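Local coordinates for hypothetical protein (Thermococcus kodakarensis, PDB 2PBZ), which binds ATP and probably acts as a PurP-type ligase, forming a carbon-nitrogen bond in the synthesis of the purine nucleotide IMP, at residues V5-L14 with R28-Y39; K104-P112 with Y230-L241. One frame throughout, in Å; residues are numbered along the deposited sequence.

Overall arrangement
Short-range pairing and long-range joining of domains appear side by side in this chain. Contact 1 comes first along the sequence and closes before contact 2 opens. It lies in the N-terminal parallel sheet, where strands 5-8 and 27-31 lie next to each other, and it is largely buried. Contact 2 spans a much longer loop of chain, setting the end of helix 99-109 against helix 224-241, and so ties the region of the Rossmann-like family to that of the ATP-grasp family. The two centres are about 33 Å apart, on opposite sides of the chain's centre; their nearest atoms are about 15 Å apart, and they share no helix or strand.

Contact 1 of 2, residues V5-L14 with R28-Y39; sequences VSTIASHSSL and RLYVSPKRRPFY
The methyl of A9 sits squarely over the Y39 ring, its CB 3.9 Å from the ring centroid and 11° off the normal, a CH-pi contact. F38 CD2 lies against the opposite face, so the ring is held flat between the two. L14 comes at about a right angle to the Y39 side chain, its CD2 3.8 Å from Y39 CE2. L29 meets the same alanine from its own strand, with CD1 3.5 Å from A9 CB; its CG stands opposite the backbone N (chi1 -178°), which carries the branch down to A9. V31 CG2 packs there as well, 3.7 Å from A9 CB. Behind these side chains runs the parallel pairing of a beta-alpha-beta unit, consistent with a Rossmann-like domain, in which helix 13-22 connects the two strands. R28 N donates to V5 O at 2.9 Å, and Y30 N to T7 O at 3.2 Å, the latter nearly straight at 171°. Further out, a water 2.7 Å from Y39 OH gives a weak bond to A9 O. E221 of the second subunit accepts from S13 OG and bonds Y39 OH, while D47 and D61 form salt bridges with the R28 guanidinium.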
loop_
_atom_site.group_PDB
_atom_site.type_symbol
_atom_site.label_atom_id
_atom_site.label_comp_id
_atom_site.label_asym_id
_atom_site.label_seq_id
_atom_site.Cartn_x
_atom_site.Cartn_y
_atom_site.Cartn_z
ATOM N N VAL A 5 9.460 -20.618 19.915
ATOM C CA VAL A 5 9.306 -20.326 18.484
ATOM C C VAL A 5 10.581 -19.864 17.813
ATOM O O VAL A 5 11.110 -18.803 18.136
ATOM C CB VAL A 5 8.239 -19.245 18.214
ATOM C CG1 VAL A 5 8.025 -19.105 16.703
ATOM C CG2 VAL A 5 6.948 -19.590 18.911
ATOM N N SER A 6 11.051 -20.657 16.857
ATOM C CA SER A 6 12.279 -20.369 16.126
ATOM C C SER A 6 12.158 -20.589 14.615
ATOM O O SER A 6 11.280 -21.298 14.154
ATOM C CB SER A 6 13.406 -21.237 16.681
ATOM O OG SER A 6 13.012 -22.583 16.751
ATOM N N THR A 7 13.056 -19.977 13.853
ATOM C CA THR A 7 13.051 -20.105 12.401
ATOM C C THR A 7 14.269 -19.441 11.765
ATOM O O THR A 7 14.982 -18.690 12.415
ATOM C CB THR A 7 11.761 -19.489 11.791
ATOM O OG1 THR A 7 11.712 -19.765 10.385
ATOM C CG2 THR A 7 11.727 -17.998 12.006
ATOM N N ILE A 8 14.509 -19.724 10.492
ATOM C CA ILE A 8 15.649 -19.150 9.793
ATOM C C ILE A 8 15.463 -17.652 9.541
ATOM O O ILE A 8 14.358 -17.188 9.293
ATOM C CB ILE A 8 15.888 -19.877 8.454
ATOM C CG1 ILE A 8 16.413 -21.285 8.721
ATOM C CG2 ILE A 8 16.861 -19.099 7.584
ATOM C CD1 ILE A 8 16.589 -22.116 7.470
ATOM N N ALA A 9 16.556 -16.903 9.609
ATOM C CA ALA A 9 16.520 -15.464 9.396
ATOM C C ALA A 9 16.544 -15.061 7.928
ATOM O O ALA A 9 17.605 -14.938 7.319
ATOM C CB ALA A 9 17.668 -14.813 10.111
ATOM N N SER A 10 15.355 -14.852 7.369
ATOM C CA SER A 10 15.190 -14.455 5.978
ATOM C C SER A 10 13.738 -14.680 5.614
ATOM O O SER A 10 12.947 -15.140 6.441
ATOM C CB SER A 10 16.062 -15.297 5.060
ATOM O OG SER A 10 15.657 -16.651 5.111
ATOM N N HIS A 11 13.402 -14.354 4.368
ATOM C CA HIS A 11 12.046 -14.501 3.849
ATOM C C HIS A 11 10.973 -13.722 4.631
ATOM O O HIS A 11 10.537 -12.654 4.208
ATOM C CB HIS A 11 11.655 -15.980 3.793
ATOM C CG HIS A 11 10.346 -16.228 3.107
ATOM N ND1 HIS A 11 10.211 -16.241 1.736
ATOM C CD2 HIS A 11 9.100 -16.418 3.605
ATOM C CE1 HIS A 11 8.942 -16.430 1.421
ATOM N NE2 HIS A 11 8.247 -16.540 2.537
ATOM N N SER A 12 10.545 -14.266 5.760
ATOM C CA SER A 12 9.515 -13.622 6.560
ATOM C C SER A 12 9.672 -13.897 8.048
ATOM O O SER A 12 8.682 -13.992 8.761
ATOM C CB SER A 12 8.149 -14.116 6.099
ATOM O OG SER A 12 8.078 -15.519 6.212
ATOM N N SER A 13 10.914 -14.025 8.506
ATOM C CA SER A 13 11.188 -14.295 9.904
ATOM C C SER A 13 10.870 -13.118 10.801
ATOM O O SER A 13 10.624 -13.303 11.993
ATOM C CB SER A 13 12.649 -14.699 10.095
ATOM O OG SER A 13 13.548 -13.657 9.755
ATOM N N LEU A 14 10.870 -11.915 10.233
ATOM C CA LEU A 14 10.574 -10.706 10.997
ATOM C C LEU A 14 9.124 -10.723 11.403
ATOM O O LEU A 14 8.775 -10.516 12.566
ATOM C CB LEU A 14 10.853 -9.465 10.155
ATOM C CG LEU A 14 12.325 -9.301 9.770
ATOM C CD1 LEU A 14 12.473 -8.184 8.764
ATOM C CD2 LEU A 14 13.153 -9.022 11.016
ATOM N N ARG A 28 13.503 -17.464 19.044
ATOM C CA ARG A 28 14.833 -17.956 18.689
ATOM C C ARG A 28 15.058 -17.870 17.187
ATOM O O ARG A 28 14.314 -18.454 16.405
ATOM C CB ARG A 28 15.047 -19.399 19.110
ATOM C CG ARG A 28 16.304 -20.012 18.496
ATOM C CD ARG A 28 16.465 -21.455 18.891
ATOM N NE ARG A 28 16.598 -21.606 20.334
ATOM C CZ ARG A 28 16.282 -22.714 20.998
ATOM N NH1 ARG A 28 15.815 -23.760 20.332
ATOM N NH2 ARG A 28 16.420 -22.772 22.317
ATOM N N LEU A 29 16.110 -17.167 16.787
ATOM C CA LEU A 29 16.419 -17.001 15.381
ATOM C C LEU A 29 17.775 -17.570 15.008
ATOM O O LEU A 29 18.758 -17.302 15.680
ATOM C CB LEU A 29 16.386 -15.514 15.022
ATOM C CG LEU A 29 16.635 -15.152 13.559
ATOM C CD1 LEU A 29 15.443 -15.599 12.738
ATOM C CD2 LEU A 29 16.859 -13.664 13.411
ATOM N N TYR A 30 17.816 -18.361 13.940
ATOM C CA TYR A 30 19.062 -18.930 13.440
ATOM C C TYR A 30 19.482 -17.995 12.314
ATOM O O TYR A 30 18.755 -17.842 11.340
ATOM C CB TYR A 30 18.835 -20.317 12.851
ATOM C CG TYR A 30 18.604 -21.421 13.843
ATOM C CD1 TYR A 30 17.526 -21.386 14.715
ATOM C CD2 TYR A 30 19.446 -22.522 13.879
ATOM C CE1 TYR A 30 17.286 -22.434 15.604
ATOM C CE2 TYR A 30 19.219 -23.580 14.762
ATOM C CZ TYR A 30 18.134 -23.531 15.618
ATOM O OH TYR A 30 17.870 -24.591 16.448
ATOM N N VAL A 31 20.651 -17.374 12.442
ATOM C CA VAL A 31 21.123 -16.420 11.448
ATOM C C VAL A 31 22.607 -16.611 11.154
ATOM O O VAL A 31 23.349 -17.138 11.977
ATOM C CB VAL A 31 20.889 -14.972 11.956
ATOM C CG1 VAL A 31 21.802 -14.695 13.142
ATOM C CG2 VAL A 31 21.140 -13.962 10.854
ATOM N N SER A 32 23.045 -16.169 9.977
ATOM C CA SER A 32 24.446 -16.290 9.607
ATOM C C SER A 32 25.238 -15.088 10.113
ATOM O O SER A 32 24.671 -14.050 10.463
ATOM C CB SER A 32 24.599 -16.407 8.092
ATOM O OG SER A 32 24.162 -15.240 7.432
ATOM N N PRO A 33 26.568 -15.217 10.163
ATOM C CA PRO A 33 27.383 -14.103 10.642
ATOM C C PRO A 33 27.198 -12.810 9.848
ATOM O O PRO A 33 27.117 -11.732 10.430
ATOM C CB PRO A 33 28.802 -14.658 10.576
ATOM C CG PRO A 33 28.716 -15.661 9.458
ATOM C CD PRO A 33 27.410 -16.346 9.741
ATOM N N LYS A 34 27.100 -12.920 8.528
ATOM C CA LYS A 34 26.932 -11.736 7.689
ATOM C C LYS A 34 25.622 -10.985 7.925
ATOM O O LYS A 34 25.598 -9.756 7.888
ATOM C CB LYS A 34 27.036 -12.104 6.206
ATOM C CG LYS A 34 27.074 -10.889 5.297
ATOM C CD LYS A 34 27.109 -11.278 3.818
ATOM C CE LYS A 34 27.108 -10.032 2.922
ATOM N NZ LYS A 34 27.426 -10.326 1.484
ATOM N N ARG A 35 24.542 -11.720 8.184
ATOM C CA ARG A 35 23.242 -11.099 8.399
ATOM C C ARG A 35 22.879 -10.787 9.847
ATOM O O ARG A 35 21.926 -10.060 10.084
ATOM C CB ARG A 35 22.138 -11.974 7.796
ATOM C CG ARG A 35 22.002 -11.918 6.279
ATOM C CD ARG A 35 20.903 -12.874 5.785
ATOM N NE ARG A 35 20.490 -12.630 4.395
ATOM C CZ ARG A 35 21.325 -12.478 3.358
ATOM N NH1 ARG A 35 22.651 -12.530 3.532
ATOM N NH2 ARG A 35 20.841 -12.289 2.132
ATOM N N ARG A 36 23.630 -11.305 10.815
ATOM C CA ARG A 36 23.276 -11.063 12.210
ATOM C C ARG A 36 23.333 -9.641 12.766
ATOM O O ARG A 36 22.606 -9.324 13.699
ATOM C CB ARG A 36 24.072 -11.968 13.150
ATOM C CG ARG A 36 25.522 -11.624 13.314
ATOM C CD ARG A 36 26.027 -12.069 14.691
ATOM N NE ARG A 36 25.789 -11.060 15.717
ATOM C CZ ARG A 36 26.317 -9.836 15.704
ATOM N NH1 ARG A 36 27.127 -9.452 14.719
ATOM N NH2 ARG A 36 26.025 -8.983 16.679
ATOM N N PRO A 37 24.203 -8.774 12.228
ATOM C CA PRO A 37 24.235 -7.412 12.782
ATOM C C PRO A 37 22.829 -6.803 12.815
ATOM O O PRO A 37 22.357 -6.314 13.839
ATOM C CB PRO A 37 25.160 -6.676 11.818
ATOM C CG PRO A 37 26.103 -7.753 11.380
ATOM C CD PRO A 37 25.208 -8.945 11.164
ATOM N N PHE A 38 22.155 -6.862 11.675
ATOM C CA PHE A 38 20.803 -6.342 11.564
ATOM C C PHE A 38 19.796 -6.984 12.526
ATOM O O PHE A 38 19.085 -6.288 13.249
ATOM C CB PHE A 38 20.298 -6.517 10.138
ATOM C CG PHE A 38 18.853 -6.202 9.986
ATOM C CD1 PHE A 38 18.390 -4.907 10.173
ATOM C CD2 PHE A 38 17.938 -7.207 9.720
ATOM C CE1 PHE A 38 17.032 -4.620 10.100
ATOM C CE2 PHE A 38 16.582 -6.926 9.647
ATOM C CZ PHE A 38 16.130 -5.627 9.839
ATOM N N TYR A 39 19.725 -8.309 12.512
ATOM C CA TYR A 39 18.792 -9.019 13.365
ATOM C C TYR A 39 19.091 -8.955 14.863
ATOM O O TYR A 39 18.179 -9.028 15.680
ATOM C CB TYR A 39 18.683 -10.482 12.933
ATOM C CG TYR A 39 18.096 -10.696 11.556
ATOM C CD1 TYR A 39 18.910 -10.764 10.433
ATOM C CD2 TYR A 39 16.723 -10.847 11.381
ATOM C CE1 TYR A 39 18.373 -10.985 9.162
ATOM C CE2 TYR A 39 16.171 -11.066 10.110
ATOM C CZ TYR A 39 16.997 -11.138 9.008
ATOM O OH TYR A 39 16.448 -11.378 7.766
HETATM O O HOH W 1 20.822 -15.888 7.892
HETATM O O HOH W 2 17.855 -12.048 5.608
#

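Contact 2 of 2, residues K104-P112 with Y230-L241; sequences KALEGAGIP and YGLAFVRTMREL
I111 lays its CG2 over one face of the Y230 ring, offset toward the rim and 4.3 Å above the plane, while its CG1 lies 4.1 Å from Y230 CB. Beside it P112 crosses the Y230 side chain at about a right angle, bringing CD within 3.5 Å of Y230 CZ. The tyrosine hydroxyl is bonded to Q226 one turn back on its own helix, which should help to fix the ring. On the helical part of 104-112 small residues carry the contact. A105 CB touches two larger groups that pack on each other: F234 CE1 at 3.9 Å and, at 3.8 Å, SE of the selenomethionine M238, whose CG lies over a face of the F234 ring. A109 packs its methyl against the backbone of the other helix at F234 CA, and A233 CB faces it. At the far end L241 crosses K104 at a slant, its CD2 touching K104 CG. Because alanines and G108 face the partner, the short axes come to 8.6 Å, crossing at 117°, and the union rests on apolar contacts. A Schellman motif ends helix 99-109: G110, with a phi of 78°, bonds back to E107, and I111 N returns to L106 O, turning I111 and P112 toward Y230. Behind the contact, L106 and I111 touch A262 of strand 261-266, L106 and F234 reach I265, and I111 touches F254 of strand 249-255; the F234 ring meets that of F250, their planes about 15° apart, and the backbone of P112 bonds to A262, so both helices rest against the sheet of the ATP-grasp region.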
loop_
_atom_site.group_PDB
_atom_site.type_symbol
_atom_site.label_atom_id
_atom_site.label_comp_id
_atom_site.label_asym_id
_atom_site.label_seq_id
_atom_site.Cartn_x
_atom_site.Cartn_y
_atom_site.Cartn_z
ATOM N N LYS A 104 -1.087 -31.382 -10.048
ATOM C CA LYS A 104 -1.896 -32.409 -9.420
ATOM C C LYS A 104 -2.891 -31.791 -8.457
ATOM O O LYS A 104 -4.092 -32.024 -8.554
ATOM C CB LYS A 104 -0.991 -33.395 -8.698
ATOM C CG LYS A 104 -1.704 -34.590 -8.092
ATOM C CD LYS A 104 -0.706 -35.600 -7.498
ATOM C CE LYS A 104 0.234 -36.179 -8.574
ATOM N NZ LYS A 104 1.155 -37.257 -8.073
ATOM N N ALA A 105 -2.395 -30.965 -7.547
ATOM C CA ALA A 105 -3.257 -30.314 -6.561
ATOM C C ALA A 105 -4.257 -29.342 -7.188
ATOM O O ALA A 105 -5.449 -29.396 -6.890
ATOM C CB ALA A 105 -2.400 -29.576 -5.527
ATOM N N LEU A 106 -3.765 -28.442 -8.039
ATOM C CA LEU A 106 -4.628 -27.464 -8.689
ATOM C C LEU A 106 -5.708 -28.152 -9.538
ATOM O O LEU A 106 -6.869 -27.726 -9.551
ATOM C CB LEU A 106 -3.779 -26.499 -9.534
ATOM C CG LEU A 106 -2.969 -25.445 -8.753
ATOM C CD1 LEU A 106 -1.994 -24.767 -9.674
ATOM C CD2 LEU A 106 -3.904 -24.413 -8.122
ATOM N N GLU A 107 -5.333 -29.223 -10.231
ATOM C CA GLU A 107 -6.300 -29.952 -11.039
ATOM C C GLU A 107 -7.288 -30.610 -10.080
ATOM O O GLU A 107 -8.500 -30.515 -10.260
ATOM C CB GLU A 107 -5.595 -31.009 -11.893
ATOM C CG GLU A 107 -4.429 -30.442 -12.689
ATOM C CD GLU A 107 -3.885 -31.416 -13.723
ATOM O OE1 GLU A 107 -3.497 -32.548 -13.333
ATOM O OE2 GLU A 107 -3.845 -31.050 -14.920
ATOM N N GLY A 108 -6.752 -31.248 -9.039
ATOM C CA GLY A 108 -7.582 -31.917 -8.059
ATOM C C GLY A 108 -8.574 -31.005 -7.375
ATOM O O GLY A 108 -9.604 -31.466 -6.890
ATOM N N ALA A 109 -8.274 -29.709 -7.320
ATOM C CA ALA A 109 -9.181 -28.758 -6.674
ATOM C C ALA A 109 -10.120 -28.103 -7.680
ATOM O O ALA A 109 -11.024 -27.360 -7.295
ATOM C CB ALA A 109 -8.390 -27.685 -5.923
ATOM N N GLY A 110 -9.900 -28.380 -8.965
ATOM C CA GLY A 110 -10.745 -27.808 -10.002
ATOM C C GLY A 110 -10.421 -26.359 -10.310
ATOM O O GLY A 110 -11.197 -25.672 -10.965
ATOM N N ILE A 111 -9.266 -25.898 -9.848
ATOM C CA ILE A 111 -8.850 -24.520 -10.071
ATOM C C ILE A 111 -8.281 -24.334 -11.478
ATOM O O ILE A 111 -7.435 -25.108 -11.929
ATOM C CB ILE A 111 -7.799 -24.100 -9.017
ATOM C CG1 ILE A 111 -8.385 -24.312 -7.618
ATOM C CG2 ILE A 111 -7.406 -22.629 -9.200
ATOM C CD1 ILE A 111 -7.388 -24.153 -6.501
ATOM N N PRO A 112 -8.756 -23.303 -12.193
ATOM C CA PRO A 112 -8.281 -23.032 -13.552
ATOM C C PRO A 112 -6.811 -22.663 -13.525
ATOM O O PRO A 112 -6.403 -21.838 -12.722
ATOM C CB PRO A 112 -9.147 -21.851 -13.999
ATOM C CG PRO A 112 -10.415 -22.008 -13.166
ATOM C CD PRO A 112 -9.836 -22.372 -11.814
ATOM N N TYR A 230 -12.284 -21.419 -4.366
ATOM C CA TYR A 230 -11.099 -22.115 -4.842
ATOM C C TYR A 230 -10.278 -22.571 -3.646
ATOM O O TYR A 230 -9.738 -23.671 -3.643
ATOM C CB TYR A 230 -10.238 -21.197 -5.707
ATOM C CG TYR A 230 -10.783 -20.933 -7.084
ATOM C CD1 TYR A 230 -10.406 -19.793 -7.785
ATOM C CD2 TYR A 230 -11.682 -21.813 -7.689
ATOM C CE1 TYR A 230 -10.917 -19.527 -9.058
ATOM C CE2 TYR A 230 -12.196 -21.556 -8.965
ATOM C CZ TYR A 230 -11.810 -20.413 -9.639
ATOM O OH TYR A 230 -12.303 -20.143 -10.891
ATOM N N GLY A 231 -10.195 -21.715 -2.632
ATOM C CA GLY A 231 -9.439 -22.039 -1.431
ATOM C C GLY A 231 -10.009 -23.236 -0.691
ATOM O O GLY A 231 -9.273 -24.151 -0.296
ATOM N N LEU A 232 -11.327 -23.225 -0.501
ATOM C CA LEU A 232 -12.014 -24.317 0.170
ATOM C C LEU A 232 -11.727 -25.615 -0.548
ATOM O O LEU A 232 -11.408 -26.627 0.075
ATOM C CB LEU A 232 -13.520 -24.070 0.176
ATOM C CG LEU A 232 -14.066 -23.358 1.408
ATOM C CD1 LEU A 232 -15.579 -23.251 1.288
ATOM C CD2 LEU A 232 -13.706 -24.147 2.664
ATOM N N ALA A 233 -11.834 -25.576 -1.869
ATOM C CA ALA A 233 -11.602 -26.754 -2.679
ATOM C C ALA A 233 -10.174 -27.229 -2.520
ATOM O O ALA A 233 -9.912 -28.425 -2.461
ATOM C CB ALA A 233 -11.889 -26.449 -4.133
ATOM N N PHE A 234 -9.242 -26.286 -2.444
ATOM C CA PHE A 234 -7.834 -26.642 -2.304
ATOM C C PHE A 234 -7.606 -27.418 -1.007
ATOM O O PHE A 234 -6.884 -28.409 -0.986
ATOM C CB PHE A 234 -6.970 -25.383 -2.306
ATOM C CG PHE A 234 -5.504 -25.664 -2.373
ATOM C CD1 PHE A 234 -4.918 -26.114 -3.556
ATOM C CD2 PHE A 234 -4.706 -25.520 -1.238
ATOM C CE1 PHE A 234 -3.547 -26.425 -3.606
ATOM C CE2 PHE A 234 -3.342 -25.827 -1.278
ATOM C CZ PHE A 234 -2.764 -26.282 -2.464
ATOM N N VAL A 235 -8.213 -26.936 0.073
ATOM C CA VAL A 235 -8.085 -27.575 1.358
ATOM C C VAL A 235 -8.611 -29.000 1.295
ATOM O O VAL A 235 -7.953 -29.925 1.772
ATOM C CB VAL A 235 -8.848 -26.797 2.432
ATOM C CG1 VAL A 235 -8.811 -27.550 3.750
ATOM C CG2 VAL A 235 -8.228 -25.429 2.589
ATOM N N ARG A 236 -9.784 -29.176 0.692
ATOM C CA ARG A 236 -10.397 -30.498 0.577
ATOM C C ARG A 236 -9.487 -31.500 -0.093
ATOM O O ARG A 236 -9.184 -32.533 0.484
ATOM C CB ARG A 236 -11.717 -30.433 -0.202
ATOM C CG ARG A 236 -12.666 -29.315 0.215
ATOM C CD ARG A 236 -13.005 -29.352 1.703
ATOM N NE ARG A 236 -14.101 -30.266 2.019
ATOM C CZ ARG A 236 -14.483 -30.574 3.256
ATOM N NH1 ARG A 236 -13.855 -30.041 4.291
ATOM N NH2 ARG A 236 -15.485 -31.416 3.464
ATOM N N THR A 237 -9.031 -31.200 -1.303
ATOM C CA THR A 237 -8.175 -32.147 -2.003
ATOM C C THR A 237 -6.816 -32.364 -1.361
ATOM O O THR A 237 -6.218 -33.432 -1.514
ATOM C CB THR A 237 -7.946 -31.764 -3.492
ATOM O OG1 THR A 237 -6.575 -31.395 -3.680
ATOM C CG2 THR A 237 -8.860 -30.632 -3.920
HETATM N N MSE A 238 -6.315 -31.366 -0.647
HETATM C CA MSE A 238 -5.028 -31.510 0.005
HETATM C C MSE A 238 -5.182 -32.403 1.214
HETATM O O MSE A 238 -4.240 -33.072 1.624
HETATM C CB MSE A 238 -4.463 -30.148 0.414
HETATM C CG MSE A 238 -3.888 -29.367 -0.759
HETATM SE SE MSE A 238 -2.599 -30.377 -1.815
HETATM C CE MSE A 238 -1.378 -30.940 -0.426
ATOM N N ARG A 239 -6.384 -32.415 1.773
ATOM C CA ARG A 239 -6.686 -33.251 2.927
ATOM C C ARG A 239 -6.633 -34.730 2.479
ATOM O O ARG A 239 -6.464 -35.634 3.300
ATOM C CB ARG A 239 -8.072 -32.890 3.475
ATOM C CG ARG A 239 -8.304 -33.310 4.910
ATOM C CD ARG A 239 -9.745 -33.061 5.327
ATOM N NE ARG A 239 -10.126 -31.644 5.347
ATOM C CZ ARG A 239 -9.860 -30.801 6.345
ATOM N NH1 ARG A 239 -9.197 -31.219 7.415
ATOM N NH2 ARG A 239 -10.299 -29.548 6.301
ATOM N N GLU A 240 -6.762 -34.948 1.168
ATOM C CA GLU A 240 -6.711 -36.279 0.556
ATOM C C GLU A 240 -5.314 -36.564 0.043
ATOM O O GLU A 240 -4.629 -37.464 0.523
ATOM C CB GLU A 240 -7.666 -36.355 -0.629
ATOM C CG GLU A 240 -9.114 -36.394 -0.242
ATOM C CD GLU A 240 -9.460 -37.674 0.484
ATOM O OE1 GLU A 240 -9.318 -38.778 -0.119
ATOM O OE2 GLU A 240 -9.866 -37.576 1.663
ATOM N N LEU A 241 -4.915 -35.777 -0.948
ATOM C CA LEU A 241 -3.617 -35.900 -1.593
ATOM C C LEU A 241 -2.411 -35.967 -0.648
ATOM O O LEU A 241 -1.366 -36.524 -1.002
ATOM C CB LEU A 241 -3.445 -34.736 -2.573
ATOM C CG LEU A 241 -3.594 -35.023 -4.073
ATOM C CD1 LEU A 241 -4.695 -36.049 -4.327
ATOM C CD2 LEU A 241 -3.873 -33.719 -4.801
#